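PDB 4PE3: TRAP dicarboxylate transporter-DctP subunit from Rhodobacter sphaeroides, which probably binds a small organic acid in the periplasm and hands it to a TRAP-type membrane transporter, as other DctP-family solute-binding proteins do. Local coordinates for residues Phe35-Pro40 with Pro44-Gln49; Thr94-Phe99 with Leu108-Val113; Ile123-Asn128 with Lys132-Glu137; Gln250-Leu255 with Lys262-Gln267. All coordinates share one frame; numbering follows the deposited sequence.

Contact 1: residues Phe35-Pro40 with Pro44-Gln49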
loop_
_atom_site.group_PDB
_atom_site.type_symbol
_atom_site.label_atom_id
_atom_site.label_comp_id
_atom_site.label_asym_id
_atom_site.label_seq_id
_atom_site.Cartn_x
_atom_site.Cartn_y
_atom_site.Cartn_z
ATOM N N PHE A 35 -12.805 -14.756 -7.107
ATOM C CA PHE A 35 -12.230 -13.647 -6.364
ATOM C C PHE A 35 -12.581 -12.328 -7.006
ATOM O O PHE A 35 -12.465 -12.197 -8.219
ATOM C CB PHE A 35 -10.715 -13.760 -6.370
ATOM C CG PHE A 35 -10.161 -14.633 -5.307
ATOM C CD1 PHE A 35 -10.475 -15.977 -5.248
ATOM C CD2 PHE A 35 -9.285 -14.106 -4.365
ATOM C CE1 PHE A 35 -9.936 -16.772 -4.263
ATOM C CE2 PHE A 35 -8.752 -14.913 -3.378
ATOM C CZ PHE A 35 -9.089 -16.240 -3.330
ATOM N N GLN A 36 -13.025 -11.351 -6.238
ATOM C CA GLN A 36 -13.273 -10.031 -6.755
ATOM C C GLN A 36 -12.135 -9.074 -6.421
ATOM O O GLN A 36 -11.661 -9.023 -5.276
ATOM C CB GLN A 36 -14.574 -9.475 -6.227
ATOM C CG GLN A 36 -14.969 -8.239 -6.992
ATOM C CD GLN A 36 -16.314 -7.711 -6.619
ATOM O OE1 GLN A 36 -17.346 -8.267 -7.015
ATOM N NE2 GLN A 36 -16.329 -6.634 -5.840
ATOM N N SER A 37 -11.673 -8.334 -7.419
ATOM C CA SER A 37 -10.603 -7.353 -7.291
ATOM C C SER A 37 -11.185 -6.023 -6.864
ATOM O O SER A 37 -12.365 -5.767 -7.055
ATOM C CB SER A 37 -9.942 -7.207 -8.658
ATOM O OG SER A 37 -8.863 -6.276 -8.586
ATOM N N SER A 38 -10.345 -5.157 -6.309
ATOM C CA SER A 38 -10.712 -3.745 -6.147
ATOM C C SER A 38 -10.421 -2.905 -7.404
ATOM O O SER A 38 -10.748 -1.726 -7.457
ATOM C CB SER A 38 -9.972 -3.152 -4.938
ATOM O OG SER A 38 -8.590 -3.336 -5.103
ATOM N N ASP A 39 -9.799 -3.505 -8.413
ATOM C CA ASP A 39 -9.461 -2.788 -9.634
ATOM C C ASP A 39 -10.380 -3.194 -10.783
ATOM O O ASP A 39 -10.933 -4.301 -10.804
ATOM C CB ASP A 39 -8.014 -3.061 -9.987
ATOM C CG ASP A 39 -7.054 -2.538 -8.944
ATOM O OD1 ASP A 39 -7.181 -1.364 -8.573
ATOM O OD2 ASP A 39 -6.184 -3.295 -8.478
ATOM N N PRO A 40 -10.554 -2.293 -11.747
ATOM C CA PRO A 40 -11.363 -2.603 -12.918
ATOM C C PRO A 40 -10.573 -3.320 -14.007
ATOM O O PRO A 40 -9.344 -3.266 -14.010
ATOM C CB PRO A 40 -11.773 -1.217 -13.413
ATOM C CG PRO A 40 -10.604 -0.347 -13.047
ATOM C CD PRO A 40 -10.107 -0.886 -11.742
ATOM N N PRO A 44 -3.696 -1.720 -14.749
ATOM C CA PRO A 44 -2.488 -2.533 -14.840
ATOM C C PRO A 44 -2.335 -3.483 -13.646
ATOM O O PRO A 44 -1.712 -4.551 -13.753
ATOM C CB PRO A 44 -1.357 -1.498 -14.900
ATOM C CG PRO A 44 -1.961 -0.252 -14.335
ATOM C CD PRO A 44 -3.408 -0.282 -14.714
ATOM N N ASN A 45 -2.895 -3.108 -12.501
ATOM C CA ASN A 45 -2.814 -3.966 -11.339
ATOM C C ASN A 45 -3.807 -5.120 -11.461
ATOM O O ASN A 45 -3.504 -6.234 -11.063
ATOM C CB ASN A 45 -3.003 -3.138 -10.067
ATOM C CG ASN A 45 -1.813 -2.228 -9.806
ATOM O OD1 ASN A 45 -0.669 -2.669 -9.866
ATOM N ND2 ASN A 45 -2.084 -0.962 -9.572
ATOM N N PHE A 46 -4.983 -4.866 -12.024
ATOM C CA PHE A 46 -5.886 -5.953 -12.357
ATOM C C PHE A 46 -5.180 -6.964 -13.243
ATOM O O PHE A 46 -5.233 -8.171 -13.027
ATOM C CB PHE A 46 -7.138 -5.446 -13.071
ATOM C CG PHE A 46 -8.113 -6.539 -13.345
ATOM C CD1 PHE A 46 -8.980 -6.981 -12.343
ATOM C CD2 PHE A 46 -8.159 -7.159 -14.585
ATOM C CE1 PHE A 46 -9.866 -8.010 -12.578
ATOM C CE2 PHE A 46 -9.044 -8.187 -14.834
ATOM C CZ PHE A 46 -9.905 -8.614 -13.817
ATOM N N GLU A 47 -4.525 -6.479 -14.294
ATOM C CA GLU A 47 -3.801 -7.399 -15.175
ATOM C C GLU A 47 -2.727 -8.227 -14.468
ATOM O O GLU A 47 -2.569 -9.425 -14.734
ATOM C CB GLU A 47 -3.197 -6.636 -16.352
ATOM C CG GLU A 47 -4.230 -6.209 -17.363
ATOM C CD GLU A 47 -4.908 -7.411 -17.957
ATOM O OE1 GLU A 47 -4.205 -8.331 -18.431
ATOM O OE2 GLU A 47 -6.125 -7.459 -17.897
ATOM N N LEU A 48 -2.009 -7.593 -13.555
ATOM C CA LEU A 48 -0.996 -8.300 -12.782
ATOM C C LEU A 48 -1.626 -9.364 -11.886
ATOM O O LEU A 48 -1.004 -10.403 -11.610
ATOM C CB LEU A 48 -0.143 -7.316 -11.961
ATOM C CG LEU A 48 0.934 -6.553 -12.755
ATOM C CD1 LEU A 48 1.432 -5.287 -12.021
ATOM C CD2 LEU A 48 2.089 -7.457 -13.064
ATOM N N GLN A 49 -2.849 -9.112 -11.442
ATOM C CA GLN A 49 -3.538 -10.075 -10.586
ATOM C C GLN A 49 -3.852 -11.382 -11.313
ATOM O O GLN A 49 -4.054 -12.415 -10.666
ATOM C CB GLN A 49 -4.793 -9.438 -9.989
ATOM C CG GLN A 49 -4.461 -8.389 -8.958
ATOM C CD GLN A 49 -5.601 -7.468 -8.651
ATOM O OE1 GLN A 49 -6.740 -7.730 -9.011
ATOM N NE2 GLN A 49 -5.306 -6.360 -7.998
HETATM O O HOH W 1 -4.709 0.069 -9.012
#
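Gln49 runs up from the helix toward Ser37 and Asp39, and its amide is shared between them. Beyond CG the chain is extended, the side chain lies against Leu68 of strand 65-69, and CD delivers the two polar ends to different partners. OE1 takes the hydroxyl of Ser37, 2.6 Å from OG, in the amide plane and on a lone pair; NE2 gives a weak, bent bond to Asp39 OD2 at 3.2 Å. Ser37 OG, held anti to its own backbone N (chi1 -179°), also accepts from Asp39 N at 2.9 Å in an ST turn that folds the chain as it leaves the strand. An alanine here would take away this hydroxyl and would probably leave Gln49 OE1 and Asp39 N without their mate, with the turn less firmly set. Phe46 packs beside this polar group: Ser37 CB lies at the ring edge, 3.8 Å from CD1, while Pro40 O approaches Phe46 CB to 3.2 Å. A water also joins Asp39 OD1 to Asn45 ND2, and Asn45 OD1 is held by Gln274. This is the first connection, strand 32-37 into helix 44-59, of a beta-alpha-beta unit completed by strand 65-69 in a periplasmic solute-binding fold.

Contact 2: residues Thr94-Phe99 with Leu108-Val113; sequences TDTSYF and LIANPV
The chain leaving strand 91-95 of the five-stranded sheet makes a short 3-10 turn, and Thr96 and Ser97 of that turn pack on Ala110 at the C-terminal end of helix 104-110. The methyl of Ala110 does the touching: CB points at the turn and lies 3.5 Å from Ser97 N and 3.8 Å from Ser97 CB. Thr96 adds its CB, 4.0 Å from Ala110 CB, and its methyl CG2 reaches Ile109 CG2 more loosely at 4.4 Å. With CG2 anti to the backbone N, Thr96 turns its methyl to the helix while OG1 bonds to Glu244 on the adjacent strand 243-248. The turn thus closes strand 91-95 next to strand 243-248 in the sheet, and an acetate ion, probably from the crystallisation liquor, lies about 4 Å from the Thr96 side chain and may mark a pocket. The turn itself is shaped by Asp95, whose OD1 accepts from Ser97 N at 2.9 Å on the anti side of the carboxylate, an Asx turn. Ser97 OG lies unusually close to the same oxygen, so that bond is doubtful. Asp95 CB in turn sits 3.5 Å above the centre of the Tyr98 ring. Beyond the helix end, Asn111 is tied through its amide to Ser239 and Leu240.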
loop_
_atom_site.group_PDB
_atom_site.type_symbol
_atom_site.label_atom_id
_atom_site.label_comp_id
_atom_site.label_asym_id
_atom_site.label_seq_id
_atom_site.Cartn_x
_atom_site.Cartn_y
_atom_site.Cartn_z
ATOM N N THR A 94 -7.958 -6.846 -2.539
ATOM C CA THR A 94 -8.530 -5.533 -2.304
ATOM C C THR A 94 -7.731 -4.670 -1.325
ATOM O O THR A 94 -6.838 -5.151 -0.645
ATOM C CB THR A 94 -9.995 -5.661 -1.821
ATOM O OG1 THR A 94 -10.644 -4.394 -1.950
ATOM C CG2 THR A 94 -10.052 -6.132 -0.370
ATOM N N ASP A 95 -8.085 -3.402 -1.296
ATOM C CA ASP A 95 -7.414 -2.392 -0.494
ATOM C C ASP A 95 -7.955 -2.505 0.899
ATOM O O ASP A 95 -9.111 -2.183 1.165
ATOM C CB ASP A 95 -7.770 -1.025 -1.087
ATOM C CG ASP A 95 -6.999 0.121 -0.487
ATOM O OD1 ASP A 95 -6.750 0.137 0.730
ATOM O OD2 ASP A 95 -6.670 1.048 -1.266
ATOM N N THR A 96 -7.110 -2.949 1.825
ATOM C CA THR A 96 -7.527 -3.170 3.211
ATOM C C THR A 96 -7.996 -1.878 3.890
ATOM O O THR A 96 -8.810 -1.911 4.813
ATOM C CB THR A 96 -6.376 -3.842 3.997
ATOM O OG1 THR A 96 -6.066 -5.088 3.364
ATOM C CG2 THR A 96 -6.726 -4.079 5.471
ATOM N N SER A 97 -7.544 -0.733 3.389
ATOM C CA SER A 97 -7.981 0.535 3.947
ATOM C C SER A 97 -9.482 0.773 3.760
ATOM O O SER A 97 -10.068 1.577 4.488
ATOM C CB SER A 97 -7.193 1.693 3.342
ATOM O OG SER A 97 -7.645 1.975 2.046
ATOM N N TYR A 98 -10.097 0.067 2.818
ATOM C CA TYR A 98 -11.536 0.189 2.608
ATOM C C TYR A 98 -12.347 -0.160 3.847
ATOM O O TYR A 98 -13.514 0.221 3.972
ATOM C CB TYR A 98 -11.975 -0.733 1.479
ATOM C CG TYR A 98 -11.549 -0.328 0.081
ATOM C CD1 TYR A 98 -11.189 0.979 -0.226
ATOM C CD2 TYR A 98 -11.514 -1.266 -0.933
ATOM C CE1 TYR A 98 -10.814 1.333 -1.527
ATOM C CE2 TYR A 98 -11.148 -0.923 -2.217
ATOM C CZ TYR A 98 -10.793 0.371 -2.501
ATOM O OH TYR A 98 -10.433 0.694 -3.792
ATOM N N PHE A 99 -11.722 -0.859 4.790
ATOM C CA PHE A 99 -12.464 -1.383 5.932
ATOM C C PHE A 99 -12.166 -0.631 7.220
ATOM O O PHE A 99 -12.513 -1.100 8.312
ATOM C CB PHE A 99 -12.199 -2.891 6.032
ATOM C CG PHE A 99 -12.386 -3.605 4.714
ATOM C CD1 PHE A 99 -13.629 -3.619 4.102
ATOM C CD2 PHE A 99 -11.335 -4.248 4.084
ATOM C CE1 PHE A 99 -13.810 -4.239 2.870
ATOM C CE2 PHE A 99 -11.514 -4.871 2.851
ATOM C CZ PHE A 99 -12.762 -4.877 2.257
ATOM N N LEU A 108 -4.785 1.719 9.854
ATOM C CA LEU A 108 -3.406 1.812 10.303
ATOM C C LEU A 108 -2.506 0.727 9.696
ATOM O O LEU A 108 -1.422 1.015 9.183
ATOM C CB LEU A 108 -3.319 1.803 11.838
ATOM C CG LEU A 108 -1.899 1.893 12.384
ATOM C CD1 LEU A 108 -1.248 3.222 12.000
ATOM C CD2 LEU A 108 -1.874 1.702 13.902
ATOM N N ILE A 109 -2.946 -0.527 9.716
ATOM C CA ILE A 109 -2.124 -1.579 9.138
ATOM C C ILE A 109 -2.047 -1.450 7.601
ATOM O O ILE A 109 -1.041 -1.814 6.990
ATOM C CB ILE A 109 -2.631 -2.997 9.514
ATOM C CG1 ILE A 109 -1.516 -4.002 9.292
ATOM C CG2 ILE A 109 -3.924 -3.382 8.738
ATOM C CD1 ILE A 109 -1.849 -5.392 9.825
ATOM N N ALA A 110 -3.090 -0.901 6.983
ATOM C CA ALA A 110 -3.149 -0.847 5.527
ATOM C C ALA A 110 -2.155 0.158 4.973
ATOM O O ALA A 110 -1.607 -0.003 3.877
ATOM C CB ALA A 110 -4.538 -0.495 5.066
ATOM N N ASN A 111 -1.906 1.226 5.715
ATOM C CA ASN A 111 -0.942 2.237 5.263
ATOM C C ASN A 111 -0.459 3.053 6.443
ATOM O O ASN A 111 -0.961 4.158 6.695
ATOM C CB ASN A 111 -1.569 3.129 4.194
ATOM C CG ASN A 111 -0.538 3.824 3.321
ATOM O OD1 ASN A 111 0.658 3.715 3.517
ATOM N ND2 ASN A 111 -1.027 4.553 2.318
ATOM N N PRO A 112 0.465 2.483 7.209
ATOM C CA PRO A 112 1.004 3.210 8.357
ATOM C C PRO A 112 1.993 4.240 7.839
ATOM O O PRO A 112 3.154 3.938 7.566
ATOM C CB PRO A 112 1.688 2.125 9.173
ATOM C CG PRO A 112 2.064 1.078 8.158
ATOM C CD PRO A 112 1.020 1.125 7.091
ATOM N N VAL A 113 1.451 5.422 7.599
ATOM C CA VAL A 113 2.135 6.473 6.862
ATOM C C VAL A 113 3.524 6.689 7.430
ATOM O O VAL A 113 3.690 6.904 8.628
ATOM C CB VAL A 113 1.298 7.761 6.932
ATOM C CG1 VAL A 113 2.052 8.926 6.327
ATOM C CG2 VAL A 113 -0.048 7.573 6.242
#

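Contact 3: residues Ile123-Asn128 with Lys132-Glu137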
loop_
_atom_site.group_PDB
_atom_site.type_symbol
_atom_site.label_atom_id
_atom_site.label_comp_id
_atom_site.label_asym_id
_atom_site.label_seq_id
_atom_site.Cartn_x
_atom_site.Cartn_y
_atom_site.Cartn_z
ATOM N N ILE A 123 6.507 -6.168 3.244
ATOM C CA ILE A 123 6.299 -7.591 3.000
ATOM C C ILE A 123 6.966 -8.426 4.102
ATOM O O ILE A 123 6.401 -9.408 4.577
ATOM C CB ILE A 123 6.807 -7.982 1.600
ATOM C CG1 ILE A 123 5.801 -7.528 0.531
ATOM C CG2 ILE A 123 7.029 -9.464 1.488
ATOM C CD1 ILE A 123 6.407 -7.217 -0.812
ATOM N N ASP A 124 8.159 -8.031 4.526
ATOM C CA ASP A 124 8.835 -8.726 5.619
ATOM C C ASP A 124 8.099 -8.549 6.944
ATOM O O ASP A 124 7.966 -9.508 7.718
ATOM C CB ASP A 124 10.293 -8.286 5.732
ATOM C CG ASP A 124 11.061 -9.127 6.719
ATOM O OD1 ASP A 124 11.336 -10.290 6.375
ATOM O OD2 ASP A 124 11.364 -8.639 7.828
ATOM N N PHE A 125 7.600 -7.342 7.202
ATOM C CA PHE A 125 6.746 -7.127 8.367
ATOM C C PHE A 125 5.543 -8.084 8.377
ATOM O O PHE A 125 5.219 -8.717 9.402
ATOM C CB PHE A 125 6.274 -5.686 8.422
ATOM C CG PHE A 125 5.175 -5.442 9.407
ATOM C CD1 PHE A 125 5.400 -5.542 10.762
ATOM C CD2 PHE A 125 3.913 -5.092 8.971
ATOM C CE1 PHE A 125 4.395 -5.307 11.659
ATOM C CE2 PHE A 125 2.891 -4.862 9.874
ATOM C CZ PHE A 125 3.126 -4.979 11.212
ATOM N N VAL A 126 4.878 -8.231 7.241
ATOM C CA VAL A 126 3.721 -9.117 7.166
ATOM C C VAL A 126 4.119 -10.571 7.325
ATOM O O VAL A 126 3.514 -11.299 8.120
ATOM C CB VAL A 126 2.954 -8.906 5.845
ATOM C CG1 VAL A 126 1.897 -9.993 5.647
ATOM C CG2 VAL A 126 2.332 -7.548 5.871
ATOM N N GLU A 127 5.131 -11.004 6.584
ATOM C CA GLU A 127 5.412 -12.425 6.501
ATOM C C GLU A 127 6.218 -12.955 7.684
ATOM O O GLU A 127 6.054 -14.106 8.071
ATOM C CB GLU A 127 6.080 -12.748 5.164
ATOM C CG GLU A 127 5.106 -12.455 4.007
ATOM C CD GLU A 127 5.635 -12.758 2.609
ATOM O OE1 GLU A 127 6.840 -13.037 2.443
ATOM O OE2 GLU A 127 4.811 -12.710 1.650
ATOM N N ASN A 128 7.052 -12.107 8.286
ATOM C CA ASN A 128 7.946 -12.532 9.374
ATOM C C ASN A 128 7.864 -11.679 10.631
ATOM O O ASN A 128 8.405 -12.069 11.660
ATOM C CB ASN A 128 9.394 -12.487 8.876
ATOM C CG ASN A 128 9.627 -13.404 7.696
ATOM O OD1 ASN A 128 9.220 -14.563 7.719
ATOM N ND2 ASN A 128 10.246 -12.879 6.636
ATOM N N LYS A 132 0.979 -10.777 9.263
ATOM C CA LYS A 132 0.007 -11.744 8.775
ATOM C C LYS A 132 -0.887 -12.244 9.908
ATOM O O LYS A 132 -2.089 -12.496 9.689
ATOM C CB LYS A 132 0.680 -12.907 8.047
ATOM C CG LYS A 132 1.546 -13.804 8.849
ATOM C CD LYS A 132 2.264 -14.769 7.907
ATOM C CE LYS A 132 2.860 -15.956 8.652
ATOM N NZ LYS A 132 3.876 -15.576 9.669
ATOM N N GLU A 133 -0.317 -12.404 11.101
ATOM C CA GLU A 133 -1.109 -12.831 12.245
ATOM C C GLU A 133 -2.114 -11.756 12.645
ATOM O O GLU A 133 -3.255 -12.049 13.007
ATOM C CB GLU A 133 -0.180 -13.138 13.421
ATOM C CG GLU A 133 0.665 -14.395 13.211
ATOM C CD GLU A 133 1.882 -14.204 12.293
ATOM O OE1 GLU A 133 2.268 -13.062 11.972
ATOM O OE2 GLU A 133 2.457 -15.222 11.867
ATOM N N LEU A 134 -1.693 -10.506 12.572
ATOM C CA LEU A 134 -2.584 -9.384 12.798
ATOM C C LEU A 134 -3.731 -9.424 11.777
ATOM O O LEU A 134 -4.892 -9.255 12.135
ATOM C CB LEU A 134 -1.832 -8.050 12.695
ATOM C CG LEU A 134 -0.802 -7.696 13.765
ATOM C CD1 LEU A 134 -0.064 -6.423 13.346
ATOM C CD2 LEU A 134 -1.500 -7.514 15.075
HETATM N N MSE A 135 -3.397 -9.653 10.511
HETATM C CA MSE A 135 -4.436 -9.663 9.465
HETATM C C MSE A 135 -5.475 -10.757 9.733
HETATM O O MSE A 135 -6.676 -10.524 9.655
HETATM C CB MSE A 135 -3.832 -9.877 8.106
HETATM C CG MSE A 135 -3.182 -8.623 7.531
HETATM SE SE MSE A 135 -4.394 -7.077 7.303
HETATM C CE MSE A 135 -5.622 -7.911 6.062
ATOM N N ASN A 136 -5.017 -11.935 10.134
ATOM C CA ASN A 136 -5.951 -12.976 10.481
ATOM C C ASN A 136 -6.741 -12.692 11.753
ATOM O O ASN A 136 -7.908 -13.041 11.826
ATOM C CB ASN A 136 -5.256 -14.332 10.536
ATOM C CG ASN A 136 -5.069 -14.909 9.139
ATOM O OD1 ASN A 136 -6.042 -15.051 8.387
ATOM N ND2 ASN A 136 -3.836 -15.227 8.781
ATOM N N GLU A 137 -6.130 -12.030 12.740
ATOM C CA GLU A 137 -6.881 -11.630 13.915
ATOM C C GLU A 137 -7.955 -10.633 13.527
ATOM O O GLU A 137 -9.033 -10.612 14.119
ATOM C CB GLU A 137 -5.969 -11.002 14.982
ATOM C CG GLU A 137 -6.720 -10.780 16.301
ATOM C CD GLU A 137 -5.850 -10.269 17.441
ATOM O OE1 GLU A 137 -4.627 -10.148 17.251
ATOM O OE2 GLU A 137 -6.414 -9.993 18.528
HETATM O O HOH W 2 4.503 -12.656 10.553
HETATM O O HOH W 3 5.866 -14.872 11.335
#
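Lys132 lays the start of its side chain along the carbonyl of Val126, CB and CG each 3.3 Å from Val126 O, before its tip goes on to Glu127. The same Val126 O receives the backbone N of Lys132 at 2.8 Å, in the carbonyl plane and on a lone pair. CG stands between the backbone N and the carbonyl carbon (chi1 66°), which sends the chain back over the last turn of helix 119-128, and a bend at chi4 brings NZ within 3.1 Å of Glu127 O, above the carbonyl plane. NZ also forms a salt bridge with Glu133 OE2 at 2.6 Å, on the syn side of the carboxylate, and donates to a water that lies by Val126 O and Glu133 OE1. A methionine in its place would probably leave Glu127 O and the Glu133 carboxylate without their charged mate. Below this polar layer Val126 CG1 comes 4.0 Å from Lys132 CB, and Phe125 CZ meets Leu134 CD1 at 4.1 Å, the side chains crossing at about a right angle beside helix 324-339. The axes of segments 123-128 and 132-137 run at 68° to each other. An ammonium group set at carbonyls in the last turn of a helix is likely to be favoured by the negative end of the helix dipole.

Contact 4: residues Gln250-Leu255 with Lys262-Gln267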
loop_
_atom_site.group_PDB
_atom_site.type_symbol
_atom_site.label_atom_id
_atom_site.label_comp_id
_atom_site.label_asym_id
_atom_site.label_seq_id
_atom_site.Cartn_x
_atom_site.Cartn_y
_atom_site.Cartn_z
ATOM N N GLN A 250 -13.742 -21.014 5.819
ATOM C CA GLN A 250 -14.245 -22.392 5.783
ATOM C C GLN A 250 -13.723 -23.145 4.570
ATOM O O GLN A 250 -13.290 -24.292 4.675
ATOM C CB GLN A 250 -15.771 -22.407 5.828
ATOM C CG GLN A 250 -16.299 -22.143 7.223
ATOM C CD GLN A 250 -17.810 -22.063 7.292
ATOM O OE1 GLN A 250 -18.505 -22.391 6.334
ATOM N NE2 GLN A 250 -18.325 -21.603 8.430
ATOM N N LYS A 251 -13.707 -22.485 3.411
ATOM C CA LYS A 251 -13.241 -23.159 2.207
ATOM C C LYS A 251 -11.746 -23.366 2.267
ATOM O O LYS A 251 -11.240 -24.402 1.864
ATOM C CB LYS A 251 -13.659 -22.400 0.944
ATOM C CG LYS A 251 -15.166 -22.432 0.704
ATOM C CD LYS A 251 -15.580 -21.683 -0.559
ATOM C CE LYS A 251 -17.108 -21.705 -0.696
ATOM N NZ LYS A 251 -17.644 -23.067 -0.814
ATOM N N TRP A 252 -11.034 -22.370 2.781
ATOM C CA TRP A 252 -9.598 -22.480 2.979
ATOM C C TRP A 252 -9.279 -23.659 3.898
ATOM O O TRP A 252 -8.450 -24.510 3.580
ATOM C CB TRP A 252 -9.061 -21.173 3.586
ATOM C CG TRP A 252 -7.638 -21.235 4.060
ATOM C CD1 TRP A 252 -7.197 -21.440 5.345
ATOM C CD2 TRP A 252 -6.468 -21.092 3.254
ATOM N NE1 TRP A 252 -5.820 -21.430 5.377
ATOM C CE2 TRP A 252 -5.353 -21.211 4.107
ATOM C CE3 TRP A 252 -6.256 -20.874 1.892
ATOM C CZ2 TRP A 252 -4.047 -21.131 3.636
ATOM C CZ3 TRP A 252 -4.955 -20.779 1.432
ATOM C CH2 TRP A 252 -3.872 -20.912 2.297
ATOM N N ASP A 253 -9.952 -23.702 5.034
ATOM C CA ASP A 253 -9.699 -24.750 6.029
ATOM C C ASP A 253 -10.006 -26.177 5.546
ATOM O O ASP A 253 -9.510 -27.139 6.132
ATOM C CB ASP A 253 -10.491 -24.466 7.304
ATOM C CG ASP A 253 -9.903 -23.324 8.151
ATOM O OD1 ASP A 253 -8.728 -22.911 7.965
ATOM O OD2 ASP A 253 -10.644 -22.849 9.039
ATOM N N ALA A 254 -10.806 -26.303 4.490
ATOM C CA ALA A 254 -11.168 -27.609 3.929
ATOM C C ALA A 254 -10.121 -28.128 2.941
ATOM O O ALA A 254 -10.174 -29.284 2.529
ATOM C CB ALA A 254 -12.516 -27.515 3.239
ATOM N N LEU A 255 -9.188 -27.271 2.525
ATOM C CA LEU A 255 -8.152 -27.703 1.588
ATOM C C LEU A 255 -7.078 -28.536 2.308
ATOM O O LEU A 255 -6.886 -28.409 3.510
ATOM C CB LEU A 255 -7.506 -26.484 0.899
ATOM C CG LEU A 255 -8.428 -25.659 -0.014
ATOM C CD1 LEU A 255 -7.780 -24.324 -0.405
ATOM C CD2 LEU A 255 -8.806 -26.439 -1.259
ATOM N N LYS A 262 0.390 -24.454 -2.028
ATOM C CA LYS A 262 0.485 -24.053 -3.422
ATOM C C LYS A 262 -0.203 -22.720 -3.673
ATOM O O LYS A 262 0.313 -21.887 -4.425
ATOM C CB LYS A 262 -0.100 -25.126 -4.336
ATOM C CG LYS A 262 0.692 -26.419 -4.312
ATOM C CD LYS A 262 0.332 -27.306 -5.472
ATOM C CE LYS A 262 0.854 -28.715 -5.278
ATOM N NZ LYS A 262 -0.114 -29.724 -5.801
ATOM N N ILE A 263 -1.358 -22.509 -3.052
ATOM C CA ILE A 263 -2.054 -21.221 -3.175
ATOM C C ILE A 263 -1.239 -20.096 -2.529
ATOM O O ILE A 263 -1.116 -18.999 -3.093
ATOM C CB ILE A 263 -3.463 -21.279 -2.553
ATOM C CG1 ILE A 263 -4.342 -22.252 -3.353
ATOM C CG2 ILE A 263 -4.104 -19.881 -2.489
ATOM C CD1 ILE A 263 -5.642 -22.595 -2.662
ATOM N N THR A 264 -0.645 -20.348 -1.372
ATOM C CA THR A 264 0.211 -19.346 -0.748
ATOM C C THR A 264 1.400 -19.064 -1.661
ATOM O O THR A 264 1.814 -17.913 -1.829
ATOM C CB THR A 264 0.670 -19.842 0.637
ATOM O OG1 THR A 264 -0.471 -19.938 1.498
ATOM C CG2 THR A 264 1.660 -18.899 1.239
ATOM N N GLU A 265 1.930 -20.104 -2.288
ATOM C CA GLU A 265 3.060 -19.955 -3.193
ATOM C C GLU A 265 2.664 -19.110 -4.408
ATOM O O GLU A 265 3.398 -18.201 -4.809
ATOM C CB GLU A 265 3.553 -21.329 -3.640
ATOM C CG GLU A 265 4.845 -21.312 -4.439
ATOM C CD GLU A 265 5.323 -22.705 -4.828
ATOM O OE1 GLU A 265 6.276 -22.787 -5.634
ATOM O OE2 GLU A 265 4.758 -23.713 -4.331
ATOM N N ALA A 266 1.500 -19.409 -4.990
ATOM C CA ALA A 266 0.988 -18.640 -6.123
ATOM C C ALA A 266 0.855 -17.166 -5.767
ATOM O O ALA A 266 1.186 -16.282 -6.560
ATOM C CB ALA A 266 -0.363 -19.201 -6.592
ATOM N N GLN A 267 0.346 -16.906 -4.572
ATOM C CA GLN A 267 0.170 -15.537 -4.097
ATOM C C GLN A 267 1.508 -14.829 -3.998
ATOM O O GLN A 267 1.617 -13.659 -4.371
ATOM C CB GLN A 267 -0.560 -15.536 -2.740
ATOM C CG GLN A 267 -1.115 -14.163 -2.343
ATOM C CD GLN A 267 -0.041 -13.209 -1.859
ATOM O OE1 GLN A 267 0.933 -13.613 -1.237
ATOM N NE2 GLN A 267 -0.210 -11.939 -2.171
#
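Here Trp252 of the short helix 249-253, which follows strand 243-248, and Leu255 of the loop beyond it rest against the opening turns of the long helix 257-291, so the contact joins the short helix to the long one that follows it in the chain, packed on the five-stranded sheet. The packing is apolar in the main. Ile263 is the residue that both partners reach, and it uses two different branches to do so: its CG2 lies at the edge of the indole, 4.1 Å from Trp252 CZ3, while its CD1 meets Leu255 CD1 at 3.6 Å, the two chains crossing at about a right angle. The isoleucine torsions explain the division of labour, since CG1 is anti to the carbonyl carbon (chi1 -65°) and CG2 anti to the backbone N, so that the two branches diverge toward separate neighbours. Trp252 itself also lies against Met247 of strand 243-248 and Gln145 and Ile147 of strand 144-150, which places the indole between the sheet and the long helix. Polar bonds serve the connection and not the interface: Trp252 O accepts from Gln260 NE2, and the Thr264 hydroxyl bonds to Gln260 O, one helical turn back. That hydroxyl is nonetheless turned to the indole, and Thr264 OG1 stands in line with the edge of the ring, 3.6 Å from Trp252 CH2.

Overall arrangement
Contact 2 lies nearest the middle of the chain, and it is almost wholly buried packing. Contacts 1 and 3 lie farther out, the centre of each about 14 Å from the chain centre, and combine buried side chains with polar groups and bound waters; contact 4, its centre at about 23 Å, is peripheral yet mainly apolar. Contacts 1 and 2 share the five-stranded sheet, since strands 32-37 and 91-95 are neighbours in it, and they touch where Ser38 meets Thr94 and Tyr98. Contact 2 also meets contact 3, Ile109 packing on Leu134 and Met135. Contact 4 touches none of the others, though its long helix also packs against helix 44-59 of contact 1 and helix 119-128 of contact 3.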